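Long-range contacts in group II chitinase (Ostrinia furnacalis, PDB 6JAX), which probably binds chitin and cleaves it internally as an endochitinase, and is represented here by a glycoside hydrolase family 18 catalytic domain: residues G84-S89 with W133-S138; Y13-W18 with W58-N63; H201-K206 with V269-E274. All coordinates share one frame; numbering follows the deposited sequence.

Contact 1: G84-S89 with W133-S138; sequences GGWNDS and WQVDCS. With GCS (2-amino-2-deoxy-beta-D-glucopyranose), chain C; GCS (2-amino-2-deoxy-beta-D-glucopyranose), chain B; GCS (2-amino-2-deoxy-beta-D-glucopyranose), chain D; GCS (2-amino-2-deoxy-beta-D-glucopyranose), chain E.
The indole of W86 is held between sugar and protein. One face carries the GCS of chain C, whose C4 sits over the ring centre, and C1 of the GCS of chain B; the opposite face is taken by Q134, and V135 CG2 lies at the edge, 4.0 Å from W86 CZ3. The Q134 side chain crosses the indole at about a right angle, yet its amide is stacked almost flat on it, the planes 11° apart. Q134 CG rides over the six-membered ring of W86 in a CH-pi contact, 3.7 Å from the centroid of that ring, and the extended chain beyond CG carries the amide on toward the five-membered ring. There Q134 NE2 gives a 2.9 Å hydrogen bond to W86 O, arriving well above the carbonyl plane, while S89 N reaches the same oxygen from the other face. One glutamine thus grips both the ring and the backbone of one tryptophan. Both segments are loops that follow barrel strands, 78-84 and 122-126, in a family 18 TIM barrel, and the stacked indole forms part of the sugar-binding cleft. V135 extends that wall: its CB comes within 3.6 Å of O4 in the GCS of chain B, and V135 O faces the GCS of chain E. Beneath, S89 OG bonds to G85 O at 2.7 Å and also pairs with E128 N, tying the turn to the neighbouring loop.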
loop_
_atom_site.group_PDB
_atom_site.type_symbol
_atom_site.label_atom_id
_atom_site.label_comp_id
_atom_site.label_asym_id
_atom_site.label_seq_id
_atom_site.Cartn_x
_atom_site.Cartn_y
_atom_site.Cartn_z
ATOM N N GLY A 84 -2.204 -12.137 1.588
ATOM C CA GLY A 84 -3.185 -11.720 0.609
ATOM C C GLY A 84 -2.588 -10.980 -0.568
ATOM O O GLY A 84 -1.760 -11.522 -1.311
ATOM N N GLY A 85 -3.006 -9.731 -0.740
ATOM C CA GLY A 85 -2.661 -8.960 -1.914
ATOM C C GLY A 85 -3.722 -9.114 -2.989
ATOM O O GLY A 85 -4.634 -9.934 -2.900
ATOM N N TRP A 86 -3.596 -8.289 -4.037
ATOM C CA TRP A 86 -4.638 -8.229 -5.062
ATOM C C TRP A 86 -4.867 -9.583 -5.734
ATOM O O TRP A 86 -6.008 -10.061 -5.820
ATOM C CB TRP A 86 -4.278 -7.180 -6.112
ATOM C CG TRP A 86 -5.280 -7.102 -7.238
ATOM C CD1 TRP A 86 -5.184 -7.683 -8.475
ATOM C CD2 TRP A 86 -6.525 -6.400 -7.220
ATOM N NE1 TRP A 86 -6.297 -7.378 -9.230
ATOM C CE2 TRP A 86 -7.132 -6.585 -8.485
ATOM C CE3 TRP A 86 -7.183 -5.625 -6.260
ATOM C CZ2 TRP A 86 -8.365 -6.022 -8.808
ATOM C CZ3 TRP A 86 -8.405 -5.061 -6.588
ATOM C CH2 TRP A 86 -8.979 -5.265 -7.855
ATOM N N ASN A 87 -3.804 -10.204 -6.253
ATOM C CA ASN A 87 -4.001 -11.434 -7.021
ATOM C C ASN A 87 -4.605 -12.534 -6.154
ATOM O O ASN A 87 -5.472 -13.295 -6.610
ATOM C CB ASN A 87 -2.678 -11.922 -7.612
ATOM C CG ASN A 87 -2.221 -11.106 -8.808
ATOM O OD1 ASN A 87 -2.834 -10.109 -9.176
ATOM N ND2 ASN A 87 -1.108 -11.525 -9.407
ATOM N N ASP A 88 -4.145 -12.656 -4.906
ATOM C CA ASP A 88 -4.677 -13.717 -4.056
ATOM C C ASP A 88 -6.116 -13.450 -3.661
ATOM O O ASP A 88 -6.809 -14.375 -3.222
ATOM C CB ASP A 88 -3.819 -13.903 -2.801
ATOM C CG ASP A 88 -3.864 -15.334 -2.275
ATOM O OD1 ASP A 88 -3.744 -16.268 -3.102
ATOM O OD2 ASP A 88 -4.009 -15.523 -1.050
ATOM N N SER A 89 -6.584 -12.217 -3.807
ATOM C CA SER A 89 -7.946 -11.882 -3.424
ATOM C C SER A 89 -8.952 -12.133 -4.544
ATOM O O SER A 89 -10.126 -11.781 -4.397
ATOM C CB SER A 89 -8.018 -10.421 -2.975
ATOM O OG SER A 89 -7.162 -10.197 -1.866
ATOM N N TRP A 133 -15.166 -8.206 -3.313
ATOM C CA TRP A 133 -14.016 -8.948 -3.818
ATOM C C TRP A 133 -13.437 -8.222 -5.019
ATOM O O TRP A 133 -14.134 -8.007 -6.017
ATOM C CB TRP A 133 -14.396 -10.362 -4.228
ATOM C CG TRP A 133 -15.110 -11.155 -3.191
ATOM C CD1 TRP A 133 -15.220 -10.884 -1.856
ATOM C CD2 TRP A 133 -15.841 -12.359 -3.421
ATOM N NE1 TRP A 133 -15.974 -11.863 -1.241
ATOM C CE2 TRP A 133 -16.363 -12.777 -2.187
ATOM C CE3 TRP A 133 -16.086 -13.136 -4.561
ATOM C CZ2 TRP A 133 -17.125 -13.933 -2.053
ATOM C CZ3 TRP A 133 -16.843 -14.283 -4.427
ATOM C CH2 TRP A 133 -17.353 -14.673 -3.183
ATOM N N GLN A 134 -12.157 -7.867 -4.933
ATOM C CA GLN A 134 -11.484 -7.085 -5.980
ATOM C C GLN A 134 -12.341 -5.897 -6.421
ATOM O O GLN A 134 -12.445 -5.576 -7.614
ATOM C CB GLN A 134 -11.081 -7.979 -7.161
ATOM C CG GLN A 134 -9.835 -8.840 -6.837
ATOM C CD GLN A 134 -9.265 -9.563 -8.035
ATOM O OE1 GLN A 134 -9.962 -9.799 -9.029
ATOM N NE2 GLN A 134 -7.996 -9.948 -7.941
ATOM N N VAL A 135 -12.939 -5.221 -5.432
ATOM C CA VAL A 135 -13.736 -4.002 -5.591
ATOM C C VAL A 135 -14.937 -4.271 -6.489
ATOM O O VAL A 135 -15.307 -3.440 -7.326
ATOM C CB VAL A 135 -12.908 -2.817 -6.132
ATOM C CG1 VAL A 135 -13.622 -1.491 -5.826
ATOM C CG2 VAL A 135 -11.487 -2.807 -5.532
ATOM N N ASP A 136 -15.540 -5.442 -6.346
ATOM C CA ASP A 136 -16.833 -5.710 -6.968
ATOM C C ASP A 136 -17.775 -6.081 -5.832
ATOM O O ASP A 136 -17.792 -7.234 -5.394
ATOM C CB ASP A 136 -16.738 -6.813 -8.012
ATOM C CG ASP A 136 -18.026 -6.982 -8.806
ATOM O OD1 ASP A 136 -19.077 -6.510 -8.339
ATOM O OD2 ASP A 136 -17.988 -7.609 -9.884
ATOM N N CYS A 137 -18.546 -5.097 -5.356
ATOM C CA CYS A 137 -19.412 -5.310 -4.201
ATOM C C CYS A 137 -20.610 -6.192 -4.517
ATOM O O CYS A 137 -21.312 -6.608 -3.591
ATOM C CB CYS A 137 -19.881 -3.969 -3.640
ATOM S SG CYS A 137 -18.521 -2.905 -3.058
ATOM N N SER A 138 -20.845 -6.508 -5.787
ATOM C CA SER A 138 -21.891 -7.460 -6.131
ATOM C C SER A 138 -21.476 -8.903 -5.870
ATOM O O SER A 138 -22.337 -9.787 -5.885
ATOM C CB SER A 138 -22.288 -7.296 -7.604
ATOM O OG SER A 138 -21.330 -7.887 -8.464
HETATM C C1 GCS C . -3.235 -4.799 -9.839
HETATM C C2 GCS C . -4.496 -4.737 -10.685
HETATM C C3 GCS C . -5.240 -3.463 -10.477
HETATM C C4 GCS C . -5.538 -3.179 -9.025
HETATM C C5 GCS C . -4.224 -3.223 -8.242
HETATM C C6 GCS C . -4.445 -3.054 -6.774
HETATM N N2 GCS C . -4.114 -4.880 -12.127
HETATM O O3 GCS C . -6.449 -3.534 -11.284
HETATM O O4 GCS C . -6.060 -1.856 -8.831
HETATM O O5 GCS C . -3.556 -4.507 -8.417
HETATM O O6 GCS C . -3.243 -3.377 -6.117
HETATM C C1 GCS B . -7.488 -1.900 -8.719
HETATM C C2 GCS B . -8.056 -0.689 -7.997
HETATM C C3 GCS B . -9.548 -0.768 -7.957
HETATM C C4 GCS B . -10.193 -0.949 -9.303
HETATM C C5 GCS B . -9.530 -2.096 -10.066
HETATM C C6 GCS B . -10.005 -2.138 -11.489
HETATM N N2 GCS B . -7.550 -0.701 -6.590
HETATM O O3 GCS B . -10.086 0.424 -7.316
HETATM O O4 GCS B . -11.543 -1.385 -9.135
HETATM O O5 GCS B . -8.066 -1.998 -10.087
HETATM O O6 GCS B . -9.254 -3.121 -12.157
HETATM C C1 GCS D . 0.783 -8.061 -8.760
HETATM C C2 GCS D . 0.348 -6.898 -7.888
HETATM C C3 GCS D . -1.058 -6.496 -8.195
HETATM C C4 GCS D . -1.244 -6.110 -9.638
HETATM C C5 GCS D . -0.642 -7.149 -10.590
HETATM C C6 GCS D . -0.472 -6.531 -11.944
HETATM N N2 GCS D . 0.496 -7.277 -6.445
HETATM O O3 GCS D . -1.353 -5.346 -7.348
HETATM O O4 GCS D . -2.628 -6.086 -10.002
HETATM O O5 GCS D . 0.679 -7.651 -10.190
HETATM O O6 GCS D . -0.302 -7.579 -12.852
HETATM C C1 GCS E . -12.512 -0.462 -9.643
HETATM C C2 GCS E . -13.879 -1.125 -9.763
HETATM C C3 GCS E . -14.904 -0.165 -10.265
HETATM C C4 GCS E . -14.944 1.117 -9.481
HETATM C C5 GCS E . -13.550 1.714 -9.306
HETATM C C6 GCS E . -13.574 2.840 -8.324
HETATM N N2 GCS E . -13.807 -2.313 -10.679
HETATM O O3 GCS E . -16.210 -0.800 -10.191
HETATM O O4 GCS E . -15.713 2.082 -10.202
HETATM O O5 GCS E . -12.615 0.730 -8.766
HETATM O O6 GCS E . -12.241 3.199 -8.067
#

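Contact 2: Y13-W18 with W58-N63. With GCS (2-amino-2-deoxy-beta-D-glucopyranose), chain F.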
loop_
_atom_site.group_PDB
_atom_site.type_symbol
_atom_site.label_atom_id
_atom_site.label_comp_id
_atom_site.label_asym_id
_atom_site.label_seq_id
_atom_site.Cartn_x
_atom_site.Cartn_y
_atom_site.Cartn_z
ATOM N N TYR A 13 7.556 -4.346 1.723
ATOM C CA TYR A 13 8.566 -5.063 0.955
ATOM C C TYR A 13 7.827 -6.030 0.029
ATOM O O TYR A 13 6.794 -6.577 0.406
ATOM C CB TYR A 13 9.509 -5.822 1.910
ATOM C CG TYR A 13 10.388 -6.807 1.185
ATOM C CD1 TYR A 13 11.596 -6.401 0.639
ATOM C CD2 TYR A 13 9.986 -8.134 1.011
ATOM C CE1 TYR A 13 12.402 -7.308 -0.070
ATOM C CE2 TYR A 13 10.771 -9.027 0.300
ATOM C CZ TYR A 13 11.960 -8.613 -0.241
ATOM O OH TYR A 13 12.722 -9.527 -0.943
ATOM N N THR A 14 8.337 -6.233 -1.196
ATOM C CA THR A 14 7.707 -7.198 -2.104
ATOM C C THR A 14 8.730 -8.234 -2.567
ATOM O O THR A 14 9.813 -7.874 -3.044
ATOM C CB THR A 14 7.041 -6.506 -3.316
ATOM O OG1 THR A 14 8.027 -5.886 -4.166
ATOM C CG2 THR A 14 6.071 -5.437 -2.843
ATOM N N ASN A 15 8.409 -9.524 -2.390
ATOM C CA ASN A 15 9.385 -10.534 -2.793
ATOM C C ASN A 15 9.565 -10.583 -4.309
ATOM O O ASN A 15 10.663 -10.918 -4.781
ATOM C CB ASN A 15 9.040 -11.925 -2.212
ATOM C CG ASN A 15 7.708 -12.490 -2.695
ATOM O OD1 ASN A 15 6.972 -11.853 -3.450
ATOM N ND2 ASN A 15 7.382 -13.707 -2.225
ATOM N N TRP A 16 8.548 -10.200 -5.091
ATOM C CA TRP A 16 8.687 -10.358 -6.535
ATOM C C TRP A 16 9.557 -9.278 -7.174
ATOM O O TRP A 16 9.897 -9.405 -8.355
ATOM C CB TRP A 16 7.302 -10.412 -7.220
ATOM C CG TRP A 16 6.487 -9.166 -7.160
ATOM C CD1 TRP A 16 6.455 -8.146 -8.087
ATOM C CD2 TRP A 16 5.545 -8.807 -6.138
ATOM N NE1 TRP A 16 5.564 -7.174 -7.688
ATOM C CE2 TRP A 16 5.001 -7.550 -6.491
ATOM C CE3 TRP A 16 5.132 -9.413 -4.943
ATOM C CZ2 TRP A 16 4.046 -6.895 -5.700
ATOM C CZ3 TRP A 16 4.178 -8.763 -4.161
ATOM C CH2 TRP A 16 3.646 -7.518 -4.546
ATOM N N SER A 17 9.941 -8.238 -6.431
ATOM C CA SER A 17 10.845 -7.224 -6.962
ATOM C C SER A 17 12.245 -7.776 -7.216
ATOM O O SER A 17 13.056 -7.108 -7.864
ATOM C CB SER A 17 10.897 -6.020 -6.004
ATOM O OG SER A 17 11.341 -6.379 -4.707
ATOM N N TRP A 18 12.526 -8.987 -6.732
ATOM C CA TRP A 18 13.780 -9.670 -7.037
ATOM C C TRP A 18 13.901 -9.968 -8.524
ATOM O O TRP A 18 15.006 -9.936 -9.085
ATOM C CB TRP A 18 13.826 -10.973 -6.241
ATOM C CG TRP A 18 15.144 -11.641 -6.148
ATOM C CD1 TRP A 18 16.371 -11.049 -6.094
ATOM C CD2 TRP A 18 15.365 -13.044 -6.035
ATOM N NE1 TRP A 18 17.351 -12.007 -5.971
ATOM C CE2 TRP A 18 16.758 -13.242 -5.930
ATOM C CE3 TRP A 18 14.520 -14.160 -6.002
ATOM C CZ2 TRP A 18 17.325 -14.509 -5.809
ATOM C CZ3 TRP A 18 15.087 -15.420 -5.880
ATOM C CH2 TRP A 18 16.476 -15.583 -5.790
ATOM N N TRP A 58 10.976 -20.531 -3.880
ATOM C CA TRP A 58 12.360 -20.296 -4.299
ATOM C C TRP A 58 12.969 -19.094 -3.578
ATOM O O TRP A 58 14.098 -19.161 -3.091
ATOM C CB TRP A 58 12.432 -20.103 -5.817
ATOM C CG TRP A 58 13.808 -19.754 -6.374
ATOM C CD1 TRP A 58 14.148 -18.613 -7.058
ATOM C CD2 TRP A 58 14.996 -20.559 -6.328
ATOM N NE1 TRP A 58 15.473 -18.660 -7.433
ATOM C CE2 TRP A 58 16.018 -19.838 -6.991
ATOM C CE3 TRP A 58 15.302 -21.805 -5.775
ATOM C CZ2 TRP A 58 17.321 -20.330 -7.123
ATOM C CZ3 TRP A 58 16.603 -22.289 -5.898
ATOM C CH2 TRP A 58 17.591 -21.553 -6.567
ATOM N N SER A 59 12.240 -17.981 -3.506
ATOM C CA SER A 59 12.801 -16.831 -2.798
ATOM C C SER A 59 12.580 -16.950 -1.291
ATOM O O SER A 59 13.536 -16.907 -0.509
ATOM C CB SER A 59 12.205 -15.527 -3.330
ATOM O OG SER A 59 10.795 -15.510 -3.151
ATOM N N ASP A 60 11.319 -17.115 -0.885
ATOM C CA ASP A 60 10.943 -17.054 0.526
ATOM C C ASP A 60 11.714 -18.064 1.362
ATOM O O ASP A 60 12.124 -17.761 2.488
ATOM C CB ASP A 60 9.436 -17.318 0.688
ATOM C CG ASP A 60 8.577 -16.362 -0.103
ATOM O OD1 ASP A 60 9.060 -15.267 -0.450
ATOM O OD2 ASP A 60 7.410 -16.712 -0.369
ATOM N N TYR A 61 11.848 -19.294 0.857
ATOM C CA TYR A 61 12.458 -20.398 1.589
ATOM C C TYR A 61 13.860 -20.710 1.079
ATOM O O TYR A 61 14.837 -20.616 1.829
ATOM C CB TYR A 61 11.583 -21.658 1.475
ATOM C CG TYR A 61 10.237 -21.602 2.176
ATOM C CD1 TYR A 61 10.030 -20.759 3.260
ATOM C CD2 TYR A 61 9.184 -22.415 1.764
ATOM C CE1 TYR A 61 8.802 -20.722 3.915
ATOM C CE2 TYR A 61 7.945 -22.384 2.418
ATOM C CZ TYR A 61 7.771 -21.531 3.491
ATOM O OH TYR A 61 6.557 -21.488 4.145
ATOM N N ASP A 62 13.982 -21.100 -0.198
ATOM C CA ASP A 62 15.252 -21.645 -0.678
ATOM C C ASP A 62 16.369 -20.613 -0.634
ATOM O O ASP A 62 17.534 -20.958 -0.399
ATOM C CB ASP A 62 15.094 -22.190 -2.099
ATOM C CG ASP A 62 14.106 -23.339 -2.172
ATOM O OD1 ASP A 62 13.827 -23.948 -1.115
ATOM O OD2 ASP A 62 13.603 -23.628 -3.278
ATOM N N ASN A 63 16.026 -19.366 -0.838
ATOM C CA ASN A 63 16.986 -18.295 -0.780
ATOM C C ASN A 63 16.828 -17.462 0.499
ATOM O O ASN A 63 17.335 -16.426 0.616
ATOM C CB ASN A 63 16.956 -17.452 -2.029
ATOM C CG ASN A 63 17.619 -18.141 -3.188
ATOM O OD1 ASN A 63 18.784 -18.017 -3.394
ATOM N ND2 ASN A 63 16.851 -18.824 -3.938
HETATM C C1 GCS F . 4.464 -11.964 -9.212
HETATM C C2 GCS F . 3.727 -11.214 -10.319
HETATM C C3 GCS F . 3.410 -9.832 -9.892
HETATM C C4 GCS F . 2.411 -9.853 -8.783
HETATM C C5 GCS F . 3.041 -10.637 -7.623
HETATM C C6 GCS F . 2.059 -10.761 -6.493
HETATM N N2 GCS F . 4.481 -11.130 -11.605
HETATM O O3 GCS F . 2.894 -9.074 -11.024
HETATM O O4 GCS F . 2.114 -8.490 -8.408
HETATM O O5 GCS F . 3.529 -11.986 -8.004
HETATM O O6 GCS F . 0.983 -11.558 -6.909
#
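W18 and W58 meet with their side chains crossing at about a right angle, although the two indole planes differ by only 29°. The rings are slid so far past one another that they barely overlap: the centroid of the W18 six-membered ring is 5.3 Å from that of the W58 five-membered ring. What touches is the outer end of W18, whose CZ3 lies 3.5 Å from W58 CD1, with W58 CD1 at the edge of the W18 ring, near its plane. With chi1 at -165°, W18 turns CG away from its own backbone N, and its benzo end reaches the helix, where S59 CB packs 3.8 Å from W18 CE3. N63 completes this cluster. Its ND2 lies over the centre of the W58 ring and gives a nearly straight hydrogen bond to W58 O, 2.9 Å long, so the asparagine that follows the helix folds back on the residue that opens the segment; its amide is steeply inclined to the W18 ring.

The polar half of the contact is flat by contrast. The amide of N15 and the carboxylate of D60 are nearly coplanar, and N15 ND2 meets the syn lone pair of D60 OD1 at 2.9 Å with an N-H...O angle of 174°. The same oxygen also takes a hydrogen bond from the hydroxyl of Y41, and D60 OD2 is held by D56 N, which together should fix the rotation of this buried carboxylate.

On the sugar side of segment 13-18, W16 lays one indole face against the GCS of chain F, its CD2 3.4 Å from the sugar C5, and rests the other on T14. An aromatic platform beyond the end of a barrel strand, here 8-14, is typical of the sugar-binding cleft in family 18 chitinases.

Contact 3: H201-K206 with V269-E274. With GCS (2-amino-2-deoxy-beta-D-glucopyranose), chain B.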
loop_
_atom_site.group_PDB
_atom_site.type_symbol
_atom_site.label_atom_id
_atom_site.label_comp_id
_atom_site.label_asym_id
_atom_site.label_seq_id
_atom_site.Cartn_x
_atom_site.Cartn_y
_atom_site.Cartn_z
ATOM N N HIS A 201 -7.461 6.415 -8.985
ATOM C CA HIS A 201 -7.682 6.510 -10.420
ATOM C C HIS A 201 -6.629 5.703 -11.150
ATOM O O HIS A 201 -5.517 5.511 -10.650
ATOM C CB HIS A 201 -7.640 7.961 -10.911
ATOM C CG HIS A 201 -8.700 8.805 -10.284
ATOM N ND1 HIS A 201 -10.041 8.633 -10.567
ATOM C CD2 HIS A 201 -8.632 9.771 -9.339
ATOM C CE1 HIS A 201 -10.748 9.480 -9.836
ATOM N NE2 HIS A 201 -9.919 10.181 -9.085
ATOM N N GLY A 202 -7.001 5.250 -12.342
ATOM C CA GLY A 202 -6.127 4.431 -13.161
ATOM C C GLY A 202 -6.852 4.129 -14.446
ATOM O O GLY A 202 -7.966 4.607 -14.673
ATOM N N GLN A 203 -6.197 3.313 -15.280
ATOM C CA GLN A 203 -6.686 3.037 -16.631
ATOM C C GLN A 203 -8.138 2.569 -16.645
ATOM O O GLN A 203 -8.856 2.798 -17.632
ATOM C CB GLN A 203 -5.788 1.985 -17.296
ATOM C CG GLN A 203 -5.780 0.635 -16.577
ATOM C CD GLN A 203 -4.804 -0.370 -17.184
ATOM O OE1 GLN A 203 -4.914 -0.733 -18.356
ATOM N NE2 GLN A 203 -3.846 -0.828 -16.378
ATOM N N TRP A 204 -8.596 1.936 -15.565
ATOM C CA TRP A 204 -9.952 1.390 -15.529
ATOM C C TRP A 204 -11.015 2.481 -15.588
ATOM O O TRP A 204 -12.182 2.183 -15.895
ATOM C CB TRP A 204 -10.136 0.538 -14.260
ATOM C CG TRP A 204 -9.776 1.275 -12.988
ATOM C CD1 TRP A 204 -10.597 2.070 -12.234
ATOM C CD2 TRP A 204 -8.495 1.297 -12.342
ATOM N NE1 TRP A 204 -9.899 2.590 -11.161
ATOM C CE2 TRP A 204 -8.609 2.127 -11.209
ATOM C CE3 TRP A 204 -7.260 0.701 -12.621
ATOM C CZ2 TRP A 204 -7.540 2.371 -10.353
ATOM C CZ3 TRP A 204 -6.195 0.943 -11.756
ATOM C CH2 TRP A 204 -6.347 1.771 -10.644
ATOM N N ASP A 205 -10.645 3.732 -15.298
ATOM C CA ASP A 205 -11.597 4.839 -15.338
ATOM C C ASP A 205 -11.925 5.264 -16.758
ATOM O O ASP A 205 -12.896 6.004 -16.957
ATOM C CB ASP A 205 -11.051 6.067 -14.607
ATOM C CG ASP A 205 -10.958 5.883 -13.108
ATOM O OD1 ASP A 205 -11.771 5.124 -12.516
ATOM O OD2 ASP A 205 -10.076 6.545 -12.528
ATOM N N LYS A 206 -11.110 4.845 -17.731
ATOM C CA LYS A 206 -11.216 5.251 -19.134
ATOM C C LYS A 206 -10.959 6.742 -19.325
ATOM O O LYS A 206 -11.292 7.312 -20.366
ATOM C CB LYS A 206 -12.573 4.854 -19.739
ATOM C CG LYS A 206 -12.936 3.383 -19.553
ATOM C CD LYS A 206 -11.841 2.460 -20.050
ATOM C CE LYS A 206 -11.607 2.639 -21.543
ATOM N NZ LYS A 206 -10.251 2.202 -21.973
ATOM N N VAL A 269 -9.144 7.957 -22.361
ATOM C CA VAL A 269 -8.025 7.025 -22.325
ATOM C C VAL A 269 -8.468 5.723 -22.977
ATOM O O VAL A 269 -9.578 5.243 -22.722
ATOM C CB VAL A 269 -7.575 6.805 -20.863
ATOM C CG1 VAL A 269 -6.790 5.525 -20.690
ATOM C CG2 VAL A 269 -6.788 8.015 -20.383
ATOM N N SER A 270 -7.607 5.158 -23.831
ATOM C CA SER A 270 -7.906 3.920 -24.542
ATOM C C SER A 270 -7.331 2.672 -23.880
ATOM O O SER A 270 -7.814 1.569 -24.158
ATOM C CB SER A 270 -7.380 3.996 -25.982
ATOM O OG SER A 270 -5.965 4.128 -26.013
ATOM N N ASP A 271 -6.332 2.806 -23.012
ATOM C CA ASP A 271 -5.678 1.643 -22.417
ATOM C C ASP A 271 -4.769 2.139 -21.303
ATOM O O ASP A 271 -4.564 3.342 -21.146
ATOM C CB ASP A 271 -4.867 0.871 -23.465
ATOM C CG ASP A 271 -4.620 -0.575 -23.082
ATOM O OD1 ASP A 271 -5.011 -0.992 -21.969
ATOM O OD2 ASP A 271 -4.023 -1.293 -23.915
ATOM N N GLY A 272 -4.219 1.201 -20.532
ATOM C CA GLY A 272 -3.111 1.544 -19.663
ATOM C C GLY A 272 -1.919 2.045 -20.457
ATOM O O GLY A 272 -1.817 1.851 -21.666
ATOM N N GLY A 273 -1.009 2.721 -19.768
ATOM C CA GLY A 273 0.219 3.148 -20.402
ATOM C C GLY A 273 1.133 1.981 -20.729
ATOM O O GLY A 273 1.030 0.886 -20.169
ATOM N N GLU A 274 2.048 2.235 -21.658
ATOM C CA GLU A 274 3.016 1.223 -22.050
ATOM C C GLU A 274 3.821 0.762 -20.832
ATOM O O GLU A 274 4.225 1.586 -20.008
ATOM C CB GLU A 274 3.942 1.777 -23.135
ATOM C CG GLU A 274 3.170 2.118 -24.418
ATOM C CD GLU A 274 3.986 2.872 -25.446
ATOM O OE1 GLU A 274 5.139 3.256 -25.148
ATOM O OE2 GLU A 274 3.460 3.085 -26.559
HETATM C C1 GCS B . -7.488 -1.900 -8.719
HETATM C C2 GCS B . -8.056 -0.689 -7.997
HETATM C C3 GCS B . -9.548 -0.768 -7.957
HETATM C C4 GCS B . -10.193 -0.949 -9.303
HETATM C C5 GCS B . -9.530 -2.096 -10.066
HETATM C C6 GCS B . -10.005 -2.138 -11.489
HETATM N N2 GCS B . -7.550 -0.701 -6.590
HETATM O O3 GCS B . -10.086 0.424 -7.316
HETATM O O4 GCS B . -11.543 -1.385 -9.135
HETATM O O5 GCS B . -8.066 -1.998 -10.087
HETATM O O6 GCS B . -9.254 -3.121 -12.157
#
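K206 reaches V269 with both its backbone and its side chain. K206 O accepts a 3.0 Å hydrogen bond from V269 N. The lysine chain, bent at both chi2 and chi3, curls round so that K206 NZ gives a second hydrogen bond to V269 O, 3.2 Å long. The ammonium group meets a backbone carbonyl, whereas the carboxylate of D271 stays farther off and forms its salt bridge with K282. Q203 makes the second approach. Its CG is lodged between the backbone N and the carbonyl carbon, chi1 62°, and from there the chain runs out extended along G272, so that Q203 CB and CD each lie 3.6 Å from G272 CA. The absence of a side chain at G272 permits this close passage. The next residue, W204, has a similar first torsion but faces the other way: one side of its indole lies on G202 CA, and the other carries the GCS of chain B, with W204 CG 3.7 Å from the sugar C6. Segment 201-206 follows strand 192-195, and segment 269-274 runs beside strand 244-257, bonded to it through T256 and S254, with V269 packed on F255 and I257.

From the N terminus, contact 2 comes first, closing the excursion from the end of strand 8-14 through strands 38-46 and 52-54 to helix 57-62. Contact 1 opens only after that, joining the loops behind strands 78-84 and 122-126 across helices 93-98 and 101-118. Contact 3 is last, linking the loop after strand 192-195 to the one between strands 244-257 and 284-286. The three are in series, with no nesting or crossing. None touches another, the centres of contacts 2 and 3 being about 30 Å apart, but all lie along the bound sugars: contacts 1 and 3 share the GCS of chain B, and contact 2 meets that of chain F.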